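Local coordinates for protein serine acetyltransferase 1, putative (Entamoeba histolytica, PDB 7BW9) that probably transfers an acetyl group to serine, a step in cysteine biosynthesis, and binds cysteine in a pocket formed with a neighbouring subunit, at residues G169-N174 against T189-N194; G219-P224 against L239-I244. All coordinates share one frame; numbering follows the deposited sequence.

Contact 1. Residues G169-N174 against T189-N194; sequences GTSIGN and TAVIGN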
loop_
_atom_site.group_PDB
_atom_site.type_symbol
_atom_site.label_atom_id
_atom_site.label_comp_id
_atom_site.label_asym_id
_atom_site.label_seq_id
_atom_site.Cartn_x
_atom_site.Cartn_y
_atom_site.Cartn_z
ATOM N N GLY A 169 -0.806 -19.919 -2.996
ATOM C CA GLY A 169 -1.566 -21.148 -2.842
ATOM C C GLY A 169 -3.067 -20.982 -2.897
ATOM O O GLY A 169 -3.775 -21.968 -3.113
ATOM N N THR A 170 -3.576 -19.760 -2.724
ATOM C CA THR A 170 -5.021 -19.543 -2.732
ATOM C C THR A 170 -5.655 -20.089 -4.013
ATOM O O THR A 170 -5.136 -19.886 -5.109
ATOM C CB THR A 170 -5.315 -18.050 -2.592
ATOM O OG1 THR A 170 -4.668 -17.543 -1.421
ATOM C CG2 THR A 170 -6.797 -17.800 -2.487
ATOM N N SER A 171 -6.775 -20.799 -3.859
ATOM C CA SER A 171 -7.564 -21.325 -4.968
ATOM C C SER A 171 -8.764 -20.412 -5.215
ATOM O O SER A 171 -9.601 -20.228 -4.319
ATOM C CB SER A 171 -8.040 -22.745 -4.649
ATOM O OG SER A 171 -8.806 -23.256 -5.716
ATOM N N ILE A 172 -8.859 -19.857 -6.421
ATOM C CA ILE A 172 -9.846 -18.826 -6.724
ATOM C C ILE A 172 -10.574 -19.171 -8.015
ATOM O O ILE A 172 -9.938 -19.353 -9.057
ATOM C CB ILE A 172 -9.182 -17.437 -6.841
ATOM C CG1 ILE A 172 -8.487 -17.090 -5.519
ATOM C CG2 ILE A 172 -10.228 -16.379 -7.265
ATOM C CD1 ILE A 172 -7.708 -15.771 -5.536
ATOM N N GLY A 173 -11.903 -19.206 -7.959
ATOM C CA GLY A 173 -12.710 -19.472 -9.130
ATOM C C GLY A 173 -12.830 -18.264 -10.042
ATOM O O GLY A 173 -12.125 -17.261 -9.910
ATOM N N ASN A 174 -13.776 -18.358 -10.969
ATOM C CA ASN A 174 -13.843 -17.380 -12.040
ATOM C C ASN A 174 -14.740 -16.199 -11.669
ATOM O O ASN A 174 -15.514 -16.240 -10.706
ATOM C CB ASN A 174 -14.309 -18.042 -13.347
ATOM C CG ASN A 174 -15.662 -18.718 -13.226
ATOM O OD1 ASN A 174 -16.679 -18.073 -12.973
ATOM N ND2 ASN A 174 -15.685 -20.018 -13.459
ATOM N N THR A 189 -4.346 -21.396 2.225
ATOM C CA THR A 189 -5.230 -22.535 2.023
ATOM C C THR A 189 -6.674 -22.122 1.788
ATOM O O THR A 189 -7.554 -22.982 1.737
ATOM C CB THR A 189 -5.129 -23.493 3.209
ATOM O OG1 THR A 189 -5.760 -22.905 4.355
ATOM C CG2 THR A 189 -3.646 -23.791 3.519
ATOM N N ALA A 190 -6.933 -20.832 1.604
ATOM C CA ALA A 190 -8.287 -20.380 1.358
ATOM C C ALA A 190 -8.747 -20.786 -0.035
ATOM O O ALA A 190 -7.946 -20.936 -0.967
ATOM C CB ALA A 190 -8.392 -18.865 1.522
ATOM N N VAL A 191 -10.061 -20.951 -0.166
ATOM C CA VAL A 191 -10.717 -21.346 -1.407
ATOM C C VAL A 191 -11.883 -20.397 -1.648
ATOM O O VAL A 191 -12.700 -20.168 -0.749
ATOM C CB VAL A 191 -11.218 -22.805 -1.359
ATOM C CG1 VAL A 191 -11.960 -23.154 -2.645
ATOM C CG2 VAL A 191 -10.054 -23.767 -1.115
ATOM N N ILE A 192 -11.968 -19.863 -2.857
ATOM C CA ILE A 192 -12.975 -18.884 -3.230
ATOM C C ILE A 192 -13.692 -19.409 -4.458
ATOM O O ILE A 192 -13.038 -19.808 -5.428
ATOM C CB ILE A 192 -12.343 -17.511 -3.528
ATOM C CG1 ILE A 192 -11.725 -16.893 -2.262
ATOM C CG2 ILE A 192 -13.372 -16.578 -4.172
ATOM C CD1 ILE A 192 -10.710 -15.767 -2.592
ATOM N N GLY A 193 -15.027 -19.401 -4.421
ATOM C CA GLY A 193 -15.835 -19.862 -5.537
ATOM C C GLY A 193 -15.946 -18.848 -6.660
ATOM O O GLY A 193 -15.071 -17.997 -6.848
ATOM N N ASN A 194 -17.050 -18.929 -7.413
ATOM C CA ASN A 194 -17.269 -18.101 -8.594
ATOM C C ASN A 194 -18.130 -16.885 -8.262
ATOM O O ASN A 194 -18.967 -16.916 -7.354
ATOM C CB ASN A 194 -17.940 -18.905 -9.714
ATOM C CG ASN A 194 -17.177 -20.180 -10.065
ATOM O OD1 ASN A 194 -15.945 -20.209 -10.069
ATOM N ND2 ASN A 194 -17.918 -21.252 -10.330
HETATM O O HOH W 1 -5.942 -23.147 -1.467
HETATM O O HOH W 2 -11.999 -22.246 -6.304
HETATM O O HOH W 3 -15.023 -15.344 -7.860
#
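Ile172 and Ile192 carry the tightly packed side of this contact: they lie side by side and point the same way, with Ile172 CG1 3.9 Å from Ile192 CD1. In both, CG1 stands anti to the carbonyl carbon (chi1 -66° for Ile192), and the same torsion in two residues paired in register brings the long branches alongside each other. Branched, wholly apolar isoleucine suits this face: Ile186 and Phe176 also pack on Ile192, while Met133 and Gln136 of helix 128-144 cover Ile172. The backbones are parallel and in exact register, Ile192 N giving a 2.8 Å hydrogen bond to Ser171 O and Gly173 N one of 2.8 Å to Ile192 O. This is the stacking of successive coils in a left-handed parallel beta-helix, whose hexapeptide repeat places the isoleucines inward and follows each with glycine. At Gly173 the absence of a side chain matters, because its CA already lies 3.4 Å from Asn194 OD1. That oxygen accepts a hydrogen bond from Asn174 N at 3.0 Å, the donor tilted 27° from the amide plane. The two amides are stacked, their planes only 10° apart, and Asn194 N in turn meets Asp228 OD1 on the next coil. The opposite face of the sheet is looser. Ser171 and Val191 turn outward there and barely touch, Ser171 CB to Val191 CG2 being 4.2 Å, and a water donates to Ile192 O while reaching Ser171 OG weakly. Past the glycines, at the C-terminal end and on the isoleucine side, another water donates to both Asn174 O and Gly193 O.

Contact 2. Residues G219-P224 against L239-I244; sequences GNKRHP and LGNITI. With CYS (cysteine), chain E.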
loop_
_atom_site.group_PDB
_atom_site.type_symbol
_atom_site.label_atom_id
_atom_site.label_comp_id
_atom_site.label_asym_id
_atom_site.label_seq_id
_atom_site.Cartn_x
_atom_site.Cartn_y
_atom_site.Cartn_z
ATOM N N GLY A 219 -1.103 -30.710 4.869
ATOM C CA GLY A 219 -2.423 -30.740 4.206
ATOM C C GLY A 219 -3.507 -30.065 5.026
ATOM O O GLY A 219 -4.672 -30.292 4.759
ATOM N N ASN A 220 -3.119 -29.209 5.963
ATOM C CA ASN A 220 -4.082 -28.502 6.836
ATOM C C ASN A 220 -4.946 -27.503 6.057
ATOM O O ASN A 220 -4.535 -27.027 4.999
ATOM C CB ASN A 220 -3.339 -27.669 7.879
ATOM C CG ASN A 220 -2.613 -26.488 7.266
ATOM O OD1 ASN A 220 -3.187 -25.426 7.075
ATOM N ND2 ASN A 220 -1.350 -26.671 6.937
ATOM N N LYS A 221 -6.140 -27.232 6.571
ATOM C CA LYS A 221 -6.955 -26.137 6.013
ATOM C C LYS A 221 -7.143 -25.174 7.188
ATOM O O LYS A 221 -7.833 -25.527 8.128
ATOM C CB LYS A 221 -8.234 -26.634 5.341
ATOM C CG LYS A 221 -9.184 -25.520 4.951
ATOM C CD LYS A 221 -9.585 -25.490 3.502
ATOM C CE LYS A 221 -10.541 -24.363 3.191
ATOM N NZ LYS A 221 -11.337 -23.983 4.376
ATOM N N ARG A 222 -6.481 -24.032 7.154
ATOM C CA ARG A 222 -6.530 -23.106 8.279
ATOM C C ARG A 222 -7.129 -21.757 7.898
ATOM O O ARG A 222 -7.218 -20.870 8.746
ATOM C CB ARG A 222 -5.125 -22.912 8.864
ATOM C CG ARG A 222 -4.094 -22.373 7.848
ATOM C CD ARG A 222 -2.661 -22.389 8.415
ATOM N NE ARG A 222 -1.737 -21.555 7.646
ATOM C CZ ARG A 222 -1.098 -21.940 6.537
ATOM N NH1 ARG A 222 -1.261 -23.171 6.049
ATOM N NH2 ARG A 222 -0.274 -21.091 5.915
ATOM N N HIS A 223 -7.545 -21.587 6.655
ATOM C CA HIS A 223 -8.120 -20.373 6.105
ATOM C C HIS A 223 -9.494 -20.722 5.571
ATOM O O HIS A 223 -9.799 -21.901 5.373
ATOM C CB HIS A 223 -7.241 -19.808 4.973
ATOM C CG HIS A 223 -5.839 -19.494 5.395
ATOM N ND1 HIS A 223 -4.754 -20.235 4.982
ATOM C CD2 HIS A 223 -5.343 -18.526 6.207
ATOM C CE1 HIS A 223 -3.651 -19.745 5.518
ATOM N NE2 HIS A 223 -3.979 -18.702 6.262
ATOM N N PRO A 224 -10.347 -19.737 5.315
ATOM C CA PRO A 224 -11.731 -20.038 4.942
ATOM C C PRO A 224 -11.884 -20.539 3.515
ATOM O O PRO A 224 -11.090 -20.236 2.613
ATOM C CB PRO A 224 -12.446 -18.689 5.103
ATOM C CG PRO A 224 -11.575 -17.901 6.015
ATOM C CD PRO A 224 -10.183 -18.320 5.668
ATOM N N LEU A 239 -12.166 -15.593 9.617
ATOM C CA LEU A 239 -10.987 -16.236 10.185
ATOM C C LEU A 239 -11.209 -17.714 10.485
ATOM O O LEU A 239 -12.232 -18.104 11.060
ATOM C CB LEU A 239 -10.554 -15.524 11.470
ATOM C CG LEU A 239 -10.257 -14.027 11.335
ATOM C CD1 LEU A 239 -9.675 -13.491 12.646
ATOM C CD2 LEU A 239 -9.301 -13.753 10.162
ATOM N N GLY A 240 -10.217 -18.521 10.135
ATOM C CA GLY A 240 -10.160 -19.919 10.513
ATOM C C GLY A 240 -10.574 -20.832 9.378
ATOM O O GLY A 240 -10.954 -20.404 8.279
ATOM N N ASN A 241 -10.513 -22.129 9.674
ATOM C CA ASN A 241 -10.988 -23.162 8.750
ATOM C C ASN A 241 -12.503 -23.312 8.874
ATOM O O ASN A 241 -13.042 -24.267 9.442
ATOM C CB ASN A 241 -10.292 -24.484 9.009
ATOM C CG ASN A 241 -10.846 -25.613 8.138
ATOM O OD1 ASN A 241 -11.440 -25.387 7.068
ATOM N ND2 ASN A 241 -10.658 -26.829 8.595
ATOM N N ILE A 242 -13.194 -22.330 8.318
ATOM C CA ILE A 242 -14.641 -22.296 8.315
ATOM C C ILE A 242 -15.084 -22.208 6.869
ATOM O O ILE A 242 -14.298 -21.891 5.972
ATOM C CB ILE A 242 -15.187 -21.115 9.131
ATOM C CG1 ILE A 242 -14.720 -19.790 8.525
ATOM C CG2 ILE A 242 -14.758 -21.245 10.596
ATOM C CD1 ILE A 242 -15.014 -18.573 9.385
ATOM N N THR A 243 -16.360 -22.486 6.650
ATOM C CA THR A 243 -16.952 -22.476 5.324
ATOM C C THR A 243 -18.058 -21.436 5.289
ATOM O O THR A 243 -18.866 -21.352 6.220
ATOM C CB THR A 243 -17.501 -23.859 4.954
ATOM O OG1 THR A 243 -16.411 -24.773 4.805
ATOM C CG2 THR A 243 -18.259 -23.801 3.648
ATOM N N ILE A 244 -18.068 -20.630 4.235
ATOM C CA ILE A 244 -19.119 -19.654 3.976
ATOM C C ILE A 244 -19.879 -20.138 2.755
ATOM O O ILE A 244 -19.308 -20.238 1.662
ATOM C CB ILE A 244 -18.552 -18.242 3.734
ATOM C CG1 ILE A 244 -17.702 -17.770 4.923
ATOM C CG2 ILE A 244 -19.673 -17.251 3.398
ATOM C CD1 ILE A 244 -18.354 -17.956 6.247
HETATM N N CYS E . 0.237 -16.076 7.510
HETATM C CA CYS E . -0.569 -16.803 8.526
HETATM C C CYS E . -0.904 -18.213 8.018
HETATM O O CYS E . -0.494 -18.528 6.906
HETATM C CB CYS E . -1.843 -16.045 8.883
HETATM S SG CYS E . -2.970 -15.767 7.494
HETATM O OXT CYS E . -1.528 -18.953 8.725
#
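Gly240 O faces the Pro224 ring, 3.4 Å from Pro224 CG, where proline has no N-H to offer; its own weak hydrogen bond comes from Ile242 N, closing an inverse gamma turn centred on Asn241. With Gly240 at phi 102° and psi near 180°, a side chain would be jammed against the carbonyl oxygen of Leu239, which calls for glycine. Here the left-handed beta-helix turns a corner between strands 237-239 and 243-244, and the incoming loop settles against that corner, Pro224 CB packing on Ile242. Lys221 folds back over its own loop, its NZ donating to His223 O at 2.8 Å. The side chain starts with CG anti to the backbone N (chi1 171°), then bends at its second and fourth torsions, and NZ also meets Asn241 OD1 at 3.0 Å, a hydrogen bond across the contact that rests on a doubtful position of the Asn241 side chain. The loop's other side lines the cysteine pocket. Arg222 grips the ligand carboxylate with two bonds, a nearly straight one from NE to OXT at 2.8 Å and one from NH2 to O at 2.8 Å. Asn220 OD1 lies in the guanidinium plane and takes NH1 on a lone pair, Glu188 forms a salt bridge with NH2, and His223 CE1 lies over one face, toward its rim. The ligand's SG is 3.3 Å from His223 NE2, near the ring plane; Thr189 OG1 hydrogen-bonds the other ring nitrogen, ND1. Asp114 and Asp179 of the second subunit also hydrogen-bond the ligand.

Overall arrangement
After the long N-terminal helical region, which ends with helix 148-162, the chain enters the left-handed beta-helix. Contact 1 closes an early coil, bringing 189-194 beside 169-174 after 14 intervening residues, next to helices 96-113 and 128-144. The chain then passes strands 197-198 and 203-205 and a partly unmodelled excursion before contact 2, where 239-244 returns to 219-224 after another 14. The two closures follow in series, neither nesting nor crossing. Val191 N and Pro224 O, 3.0 Å apart and probably hydrogen-bonded, join them within one parallel sheet of 171-172, 191-192, 225-226 and 243-244, which links the helix-covered end to the pocket shared between subunits.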